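PDB 3DJE: fructosyl amine: oxygen oxidoreductase from Aspergillus fumigatus, which deglycates fructosyl amino acids by FAD-dependent oxidation of the fructosamine, with molecular oxygen as the electron acceptor. Local coordinates for residues 9-14 against 23-28; 17-22 against 162-167. All coordinates share one frame; numbering follows the deposited sequence.

Contact 1 (9-14 against 23-28); sequences LLIVGA and LHLARR. With FAD (flavin-adenine dinucleotide), chain C.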
loop_
_atom_site.group_PDB
_atom_site.type_symbol
_atom_site.label_atom_id
_atom_site.label_comp_id
_atom_site.label_asym_id
_atom_site.label_seq_id
_atom_site.Cartn_x
_atom_site.Cartn_y
_atom_site.Cartn_z
ATOM N N LEU A 9 -7.456 3.634 -24.383
ATOM C CA LEU A 9 -7.450 3.931 -22.946
ATOM C C LEU A 9 -6.011 3.917 -22.465
ATOM O O LEU A 9 -5.233 3.042 -22.848
ATOM C CB LEU A 9 -8.272 2.904 -22.156
ATOM C CG LEU A 9 -9.704 2.665 -22.636
ATOM C CD1 LEU A 9 -10.349 1.606 -21.739
ATOM C CD2 LEU A 9 -10.491 3.957 -22.547
ATOM N N LEU A 10 -5.665 4.891 -21.633
ATOM C CA LEU A 10 -4.292 5.047 -21.166
ATOM C C LEU A 10 -4.267 5.007 -19.660
ATOM O O LEU A 10 -5.061 5.699 -19.018
ATOM C CB LEU A 10 -3.744 6.388 -21.637
ATOM C CG LEU A 10 -2.264 6.654 -21.368
ATOM C CD1 LEU A 10 -1.380 5.652 -22.112
ATOM C CD2 LEU A 10 -1.926 8.071 -21.804
ATOM N N ILE A 11 -3.385 4.181 -19.092
ATOM C CA ILE A 11 -3.220 4.146 -17.638
ATOM C C ILE A 11 -1.836 4.657 -17.293
ATOM O O ILE A 11 -0.836 4.128 -17.808
ATOM C CB ILE A 11 -3.388 2.728 -17.063
ATOM C CG1 ILE A 11 -4.785 2.197 -17.385
ATOM C CG2 ILE A 11 -3.116 2.711 -15.546
ATOM C CD1 ILE A 11 -4.931 0.726 -17.110
ATOM N N VAL A 12 -1.778 5.693 -16.456
ATOM C CA VAL A 12 -0.495 6.227 -15.974
ATOM C C VAL A 12 -0.151 5.558 -14.648
ATOM O O VAL A 12 -0.784 5.831 -13.615
ATOM C CB VAL A 12 -0.519 7.774 -15.827
ATOM C CG1 VAL A 12 0.839 8.318 -15.244
ATOM C CG2 VAL A 12 -0.823 8.439 -17.159
ATOM N N GLY A 13 0.829 4.659 -14.705
ATOM C CA GLY A 13 1.276 3.878 -13.558
ATOM C C GLY A 13 0.878 2.413 -13.652
ATOM O O GLY A 13 -0.309 2.090 -13.750
ATOM N N ALA A 14 1.871 1.520 -13.606
ATOM C CA ALA A 14 1.645 0.071 -13.595
ATOM C C ALA A 14 1.872 -0.537 -12.202
ATOM O O ALA A 14 2.374 -1.655 -12.071
ATOM C CB ALA A 14 2.554 -0.610 -14.638
ATOM N N LEU A 23 -6.146 -5.034 -15.625
ATOM C CA LEU A 23 -6.728 -6.372 -15.576
ATOM C C LEU A 23 -8.232 -6.322 -15.743
ATOM O O LEU A 23 -8.801 -7.076 -16.556
ATOM C CB LEU A 23 -6.357 -7.057 -14.257
ATOM C CG LEU A 23 -6.969 -8.452 -14.078
ATOM C CD1 LEU A 23 -6.452 -9.418 -15.158
ATOM C CD2 LEU A 23 -6.680 -8.966 -12.656
ATOM N N HIS A 24 -8.885 -5.435 -14.987
ATOM C CA HIS A 24 -10.341 -5.357 -15.042
ATOM C C HIS A 24 -10.865 -4.772 -16.341
ATOM O O HIS A 24 -11.897 -5.228 -16.837
ATOM C CB HIS A 24 -10.903 -4.709 -13.789
ATOM C CG HIS A 24 -10.809 -5.606 -12.602
ATOM N ND1 HIS A 24 -11.625 -6.707 -12.447
ATOM C CD2 HIS A 24 -9.964 -5.608 -11.542
ATOM C CE1 HIS A 24 -11.311 -7.329 -11.321
ATOM N NE2 HIS A 24 -10.302 -6.686 -10.759
ATOM N N LEU A 25 -10.129 -3.842 -16.941
ATOM C CA LEU A 25 -10.520 -3.366 -18.275
ATOM C C LEU A 25 -10.493 -4.539 -19.250
ATOM O O LEU A 25 -11.441 -4.721 -20.035
ATOM C CB LEU A 25 -9.586 -2.260 -18.777
ATOM C CG LEU A 25 -9.813 -0.879 -18.168
ATOM C CD1 LEU A 25 -8.629 0.037 -18.493
ATOM C CD2 LEU A 25 -11.122 -0.209 -18.614
ATOM N N ALA A 26 -9.409 -5.320 -19.211
ATOM C CA ALA A 26 -9.240 -6.466 -20.107
ATOM C C ALA A 26 -10.354 -7.483 -19.870
ATOM O O ALA A 26 -10.954 -7.988 -20.829
ATOM C CB ALA A 26 -7.877 -7.121 -19.907
ATOM N N ARG A 27 -10.657 -7.761 -18.604
ATOM C CA ARG A 27 -11.747 -8.723 -18.298
ATOM C C ARG A 27 -13.102 -8.247 -18.783
ATOM O O ARG A 27 -13.972 -9.065 -19.115
ATOM C CB ARG A 27 -11.808 -9.041 -16.803
ATOM C CG ARG A 27 -10.633 -9.859 -16.338
ATOM C CD ARG A 27 -10.785 -10.140 -14.849
ATOM N NE ARG A 27 -9.809 -11.111 -14.385
ATOM C CZ ARG A 27 -9.735 -11.543 -13.125
ATOM N NH1 ARG A 27 -10.588 -11.080 -12.214
ATOM N NH2 ARG A 27 -8.817 -12.440 -12.782
ATOM N N ARG A 28 -13.281 -6.933 -18.827
ATOM C CA ARG A 28 -14.557 -6.351 -19.204
ATOM C C ARG A 28 -14.660 -6.084 -20.708
ATOM O O ARG A 28 -15.642 -5.506 -21.175
ATOM C CB ARG A 28 -14.872 -5.134 -18.328
ATOM C CG ARG A 28 -15.171 -5.588 -16.892
ATOM C CD ARG A 28 -15.071 -4.487 -15.852
ATOM N NE ARG A 28 -16.110 -3.475 -15.985
ATOM C CZ ARG A 28 -16.540 -2.711 -14.983
ATOM N NH1 ARG A 28 -16.047 -2.860 -13.762
ATOM N NH2 ARG A 28 -17.474 -1.807 -15.200
HETATM P PA FAD C . 1.974 2.047 -6.405
HETATM O O1A FAD C . 1.732 0.601 -6.358
HETATM O O2A FAD C . 3.126 2.605 -5.631
HETATM O O5B FAD C . 2.090 2.381 -7.946
HETATM C C5B FAD C . 2.447 3.675 -8.438
HETATM C C4B FAD C . 3.051 3.468 -9.832
HETATM O O4B FAD C . 3.169 4.805 -10.353
HETATM C C3B FAD C . 4.486 2.915 -9.664
HETATM O O3B FAD C . 4.634 1.648 -10.327
HETATM C C2B FAD C . 5.329 4.014 -10.330
HETATM O O2B FAD C . 6.447 3.471 -11.100
HETATM C C1B FAD C . 4.274 4.751 -11.202
HETATM N N9A FAD C . 4.859 6.061 -11.625
HETATM C C8A FAD C . 5.605 6.922 -10.902
HETATM N N7A FAD C . 5.974 7.951 -11.694
HETATM C C5A FAD C . 5.460 7.732 -12.913
HETATM C C6A FAD C . 5.515 8.424 -14.128
HETATM N N6A FAD C . 6.216 9.579 -14.222
HETATM N N1A FAD C . 4.869 7.914 -15.194
HETATM C C2A FAD C . 4.181 6.768 -15.113
HETATM N N3A FAD C . 4.113 6.079 -13.969
HETATM C C4A FAD C . 4.744 6.545 -12.865
HETATM N N1 FAD C . -1.378 -2.179 2.047
HETATM C C2 FAD C . -2.104 -3.295 2.456
HETATM O O2 FAD C . -3.234 -3.524 2.021
HETATM N N3 FAD C . -1.535 -4.166 3.386
HETATM C C4 FAD C . -0.271 -3.943 3.922
HETATM O O4 FAD C . 0.204 -4.739 4.742
HETATM C C4X FAD C . 0.441 -2.804 3.515
HETATM N N5 FAD C . 1.703 -2.541 4.045
HETATM C C5X FAD C . 2.469 -1.511 3.505
HETATM C C6 FAD C . 3.800 -1.397 3.897
HETATM C C7 FAD C . 4.608 -0.410 3.344
HETATM C C7M FAD C . 6.060 -0.317 3.833
HETATM C C8 FAD C . 4.098 0.452 2.375
HETATM C C8M FAD C . 5.022 1.497 1.707
HETATM C C9 FAD C . 2.761 0.320 1.971
HETATM C C9A FAD C . 1.942 -0.671 2.526
HETATM N N10 FAD C . 0.593 -0.820 2.151
HETATM C C10 FAD C . -0.122 -1.937 2.581
HETATM C "C1'" FAD C . -0.061 0.181 1.297
HETATM C "C2'" FAD C . -0.027 -0.277 -0.162
HETATM O "O2'" FAD C . 1.269 -0.837 -0.470
HETATM C "C3'" FAD C . -0.323 0.914 -1.068
HETATM O "O3'" FAD C . -1.477 1.617 -0.563
HETATM C "C4'" FAD C . -0.634 0.485 -2.506
HETATM O "O4'" FAD C . 0.299 -0.483 -2.985
HETATM C "C5'" FAD C . -0.584 1.721 -3.412
HETATM O "O5'" FAD C . -0.930 1.348 -4.756
HETATM P P FAD C . -0.880 2.438 -5.931
HETATM O O1P FAD C . -1.688 3.626 -5.524
HETATM O O2P FAD C . -1.197 1.703 -7.172
HETATM O O3P FAD C . 0.661 2.891 -6.004
#
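The turn of helix that presses Leu25 against Leu9 and Ile11 is tied by a 2.8 Å backbone bond from Arg27 N to Leu23 O, and the next amide, Arg28 N, follows it at 3.0 Å from His24 O. This is the start of the Rossmann-type dinucleotide-binding domain, a beta-alpha-beta unit in which strand 9-12 is covered by helix 16-27 before the chain returns as strand 33-37. The contact itself is buried and apolar. Leu25 has its CG beside the backbone N (chi1 -77°), which sets its isopropyl fork over the sheet. Leu9 CD1 comes in at that fork, 3.7 Å from Leu25 CD2, while the other branch, Leu25 CD1, meets Ile11 CD1 tip to tip at 4.0 Å. Phe214 of strand 212-215 and Val378 of helix 373-382 also touch Leu25 and help enclose it. Beyond Ile11 the strand runs out into the cofactor site. Asp37, at the end of strand 33-37, uses OD2 to take the Ala14 amide and OD1 to bind FAD. Val12 CG1 lies 3.7 Å from C2A of the adenine, and Gly13, whose phi of 109° calls for glycine, has its CA 3.6 Å from FAD N3A.

Contact 2 (17-22 against 162-167); sequences WGTSTA and NALVAA. With FAD (flavin-adenine dinucleotide), chain C.
Thr19 meets Leu164 and Ala167 with every atom beyond its CA. Its CB lies 3.8 Å from Leu164 CD1, and the two side chains cross at about a right angle. The rotation about CA-CB (chi1 -66°) puts the hydroxyl beside the backbone N and sends the methyl the other way. Thr19 OG1 thus touches the same Leu164 methyl while making weak hydrogen bonds back to the carbonyls of Ala14 and Gly15 in the turn before the helix. The tip carbon, Thr19 CG2, reaches Ala167 CB at 3.6 Å. Where Thr19 faces Ala167 the backbones come close, their CA atoms 6.6 Å apart. Helix 16-27 is the one that follows the GxGxxG-type turn of the Rossmann fold, with Gly18 as its last glycine, and its N-terminal end faces the FAD pyrophosphate: Trp17 N donates to FAD O2P at 2.8 Å, almost straight at 174°. The helix dipole probably adds to the hold on that charge. FAD O1P and O5' lie over one face of the Trp17 ring, O1P offset toward the rim, and NE1 is bonded to Gly366 O. Trp17 O accepts from Thr21 N and Thr21 OG1, on opposite faces of its plane.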
loop_
_atom_site.group_PDB
_atom_site.type_symbol
_atom_site.label_atom_id
_atom_site.label_comp_id
_atom_site.label_asym_id
_atom_site.label_seq_id
_atom_site.Cartn_x
_atom_site.Cartn_y
_atom_site.Cartn_z
ATOM N N TRP A 17 -2.743 -0.344 -8.242
ATOM C CA TRP A 17 -4.067 0.023 -8.709
ATOM C C TRP A 17 -4.131 0.181 -10.234
ATOM O O TRP A 17 -5.148 -0.163 -10.850
ATOM C CB TRP A 17 -4.545 1.269 -7.970
ATOM C CG TRP A 17 -4.940 0.997 -6.534
ATOM C CD1 TRP A 17 -4.625 -0.100 -5.763
ATOM C CD2 TRP A 17 -5.749 1.842 -5.717
ATOM N NE1 TRP A 17 -5.206 0.017 -4.518
ATOM C CE2 TRP A 17 -5.898 1.199 -4.467
ATOM C CE3 TRP A 17 -6.366 3.092 -5.922
ATOM C CZ2 TRP A 17 -6.644 1.760 -3.428
ATOM C CZ3 TRP A 17 -7.118 3.647 -4.881
ATOM C CH2 TRP A 17 -7.232 2.983 -3.655
ATOM N N GLY A 18 -3.035 0.640 -10.852
ATOM C CA GLY A 18 -2.946 0.688 -12.316
ATOM C C GLY A 18 -3.048 -0.709 -12.918
ATOM O O GLY A 18 -3.780 -0.922 -13.898
ATOM N N THR A 19 -2.333 -1.665 -12.327
ATOM C CA THR A 19 -2.387 -3.048 -12.801
ATOM C C THR A 19 -3.785 -3.636 -12.591
ATOM O O THR A 19 -4.328 -4.301 -13.495
ATOM C CB THR A 19 -1.287 -3.914 -12.186
ATOM O OG1 THR A 19 -0.027 -3.441 -12.661
ATOM C CG2 THR A 19 -1.429 -5.386 -12.594
ATOM N N SER A 20 -4.380 -3.375 -11.421
ATOM C CA SER A 20 -5.751 -3.850 -11.161
ATOM C C SER A 20 -6.715 -3.311 -12.232
ATOM O O SER A 20 -7.574 -4.046 -12.786
ATOM C CB SER A 20 -6.241 -3.404 -9.786
ATOM O OG SER A 20 -7.404 -4.141 -9.450
ATOM N N THR A 21 -6.566 -2.021 -12.526
ATOM C CA THR A 21 -7.389 -1.373 -13.532
ATOM C C THR A 21 -7.179 -2.007 -14.915
ATOM O O THR A 21 -8.152 -2.294 -15.625
ATOM C CB THR A 21 -7.149 0.144 -13.549
ATOM O OG1 THR A 21 -7.436 0.680 -12.250
ATOM C CG2 THR A 21 -8.096 0.811 -14.538
ATOM N N ALA A 22 -5.918 -2.238 -15.287
ATOM C CA ALA A 22 -5.598 -2.874 -16.571
ATOM C C ALA A 22 -6.259 -4.246 -16.692
ATOM O O ALA A 22 -6.882 -4.568 -17.713
ATOM C CB ALA A 22 -4.091 -2.978 -16.741
ATOM N N ASN A 162 4.568 -11.165 -6.307
ATOM C CA ASN A 162 4.121 -12.229 -7.207
ATOM C C ASN A 162 2.674 -12.035 -7.696
ATOM O O ASN A 162 2.360 -12.349 -8.854
ATOM C CB ASN A 162 4.325 -13.602 -6.560
ATOM C CG ASN A 162 5.802 -13.981 -6.454
ATOM O OD1 ASN A 162 6.672 -13.369 -7.088
ATOM N ND2 ASN A 162 6.087 -15.004 -5.655
ATOM N N ALA A 163 1.807 -11.498 -6.830
ATOM C CA ALA A 163 0.411 -11.223 -7.225
ATOM C C ALA A 163 0.341 -10.085 -8.259
ATOM O O ALA A 163 -0.423 -10.146 -9.248
ATOM C CB ALA A 163 -0.431 -10.866 -5.998
ATOM N N LEU A 164 1.136 -9.047 -8.020
ATOM C CA LEU A 164 1.216 -7.894 -8.938
ATOM C C LEU A 164 1.678 -8.341 -10.329
ATOM O O LEU A 164 1.072 -7.988 -11.346
ATOM C CB LEU A 164 2.163 -6.834 -8.351
ATOM C CG LEU A 164 2.403 -5.560 -9.164
ATOM C CD1 LEU A 164 1.108 -4.786 -9.349
ATOM C CD2 LEU A 164 3.445 -4.710 -8.410
ATOM N N VAL A 165 2.748 -9.134 -10.361
ATOM C CA VAL A 165 3.290 -9.679 -11.610
ATOM C C VAL A 165 2.248 -10.582 -12.289
ATOM O O VAL A 165 2.009 -10.445 -13.480
ATOM C CB VAL A 165 4.627 -10.420 -11.364
ATOM C CG1 VAL A 165 5.077 -11.176 -12.603
ATOM C CG2 VAL A 165 5.721 -9.417 -10.959
ATOM N N ALA A 166 1.593 -11.453 -11.525
ATOM C CA ALA A 166 0.580 -12.346 -12.108
ATOM C C ALA A 166 -0.538 -11.532 -12.764
ATOM O O ALA A 166 -0.999 -11.861 -13.859
ATOM C CB ALA A 166 0.014 -13.300 -11.047
ATOM N N ALA A 167 -1.006 -10.496 -12.069
ATOM C CA ALA A 167 -2.092 -9.670 -12.605
ATOM C C ALA A 167 -1.650 -8.920 -13.871
ATOM O O ALA A 167 -2.415 -8.845 -14.841
ATOM C CB ALA A 167 -2.584 -8.688 -11.555
HETATM P PA FAD C . 1.974 2.047 -6.405
HETATM O O1A FAD C . 1.732 0.601 -6.358
HETATM O O2A FAD C . 3.126 2.605 -5.631
HETATM O O5B FAD C . 2.090 2.381 -7.946
HETATM C C5B FAD C . 2.447 3.675 -8.438
HETATM C C4B FAD C . 3.051 3.468 -9.832
HETATM O O4B FAD C . 3.169 4.805 -10.353
HETATM C C3B FAD C . 4.486 2.915 -9.664
HETATM O O3B FAD C . 4.634 1.648 -10.327
HETATM C C2B FAD C . 5.329 4.014 -10.330
HETATM O O2B FAD C . 6.447 3.471 -11.100
HETATM C C1B FAD C . 4.274 4.751 -11.202
HETATM N N9A FAD C . 4.859 6.061 -11.625
HETATM C C8A FAD C . 5.605 6.922 -10.902
HETATM N N7A FAD C . 5.974 7.951 -11.694
HETATM C C5A FAD C . 5.460 7.732 -12.913
HETATM C C6A FAD C . 5.515 8.424 -14.128
HETATM N N6A FAD C . 6.216 9.579 -14.222
HETATM N N1A FAD C . 4.869 7.914 -15.194
HETATM C C2A FAD C . 4.181 6.768 -15.113
HETATM N N3A FAD C . 4.113 6.079 -13.969
HETATM C C4A FAD C . 4.744 6.545 -12.865
HETATM N N1 FAD C . -1.378 -2.179 2.047
HETATM C C2 FAD C . -2.104 -3.295 2.456
HETATM O O2 FAD C . -3.234 -3.524 2.021
HETATM N N3 FAD C . -1.535 -4.166 3.386
HETATM C C4 FAD C . -0.271 -3.943 3.922
HETATM O O4 FAD C . 0.204 -4.739 4.742
HETATM C C4X FAD C . 0.441 -2.804 3.515
HETATM N N5 FAD C . 1.703 -2.541 4.045
HETATM C C5X FAD C . 2.469 -1.511 3.505
HETATM C C6 FAD C . 3.800 -1.397 3.897
HETATM C C7 FAD C . 4.608 -0.410 3.344
HETATM C C7M FAD C . 6.060 -0.317 3.833
HETATM C C8 FAD C . 4.098 0.452 2.375
HETATM C C8M FAD C . 5.022 1.497 1.707
HETATM C C9 FAD C . 2.761 0.320 1.971
HETATM C C9A FAD C . 1.942 -0.671 2.526
HETATM N N10 FAD C . 0.593 -0.820 2.151
HETATM C C10 FAD C . -0.122 -1.937 2.581
HETATM C "C1'" FAD C . -0.061 0.181 1.297
HETATM C "C2'" FAD C . -0.027 -0.277 -0.162
HETATM O "O2'" FAD C . 1.269 -0.837 -0.470
HETATM C "C3'" FAD C . -0.323 0.914 -1.068
HETATM O "O3'" FAD C . -1.477 1.617 -0.563
HETATM C "C4'" FAD C . -0.634 0.485 -2.506
HETATM O "O4'" FAD C . 0.299 -0.483 -2.985
HETATM C "C5'" FAD C . -0.584 1.721 -3.412
HETATM O "O5'" FAD C . -0.930 1.348 -4.756
HETATM P P FAD C . -0.880 2.438 -5.931
HETATM O O1P FAD C . -1.688 3.626 -5.524
HETATM O O2P FAD C . -1.197 1.703 -7.172
HETATM O O3P FAD C . 0.661 2.891 -6.004
#

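Helix 16-27 belongs to both contacts: its C-terminal half packs on strand 9-12 in contact 1, its N-terminal half on helix 160-173 in contact 2. The centres lie 9 Å apart, and the segments alternate along the chain: 9-14, 17-22, 23-28, then 162-167 after a long excursion. Ile11 joins the two directly, its CD1 sitting 3.6 Å from Ala22 N. Helix 160-173 leads into strand 177-180, which lies parallel beside 33-37 in the same sheet, so the late helix returns the chain to the Rossmann-type core. FAD touches both contacts, its adenine end at contact 1 and its pyrophosphate at contact 2, so one cofactor spans the strand-turn-helix unit.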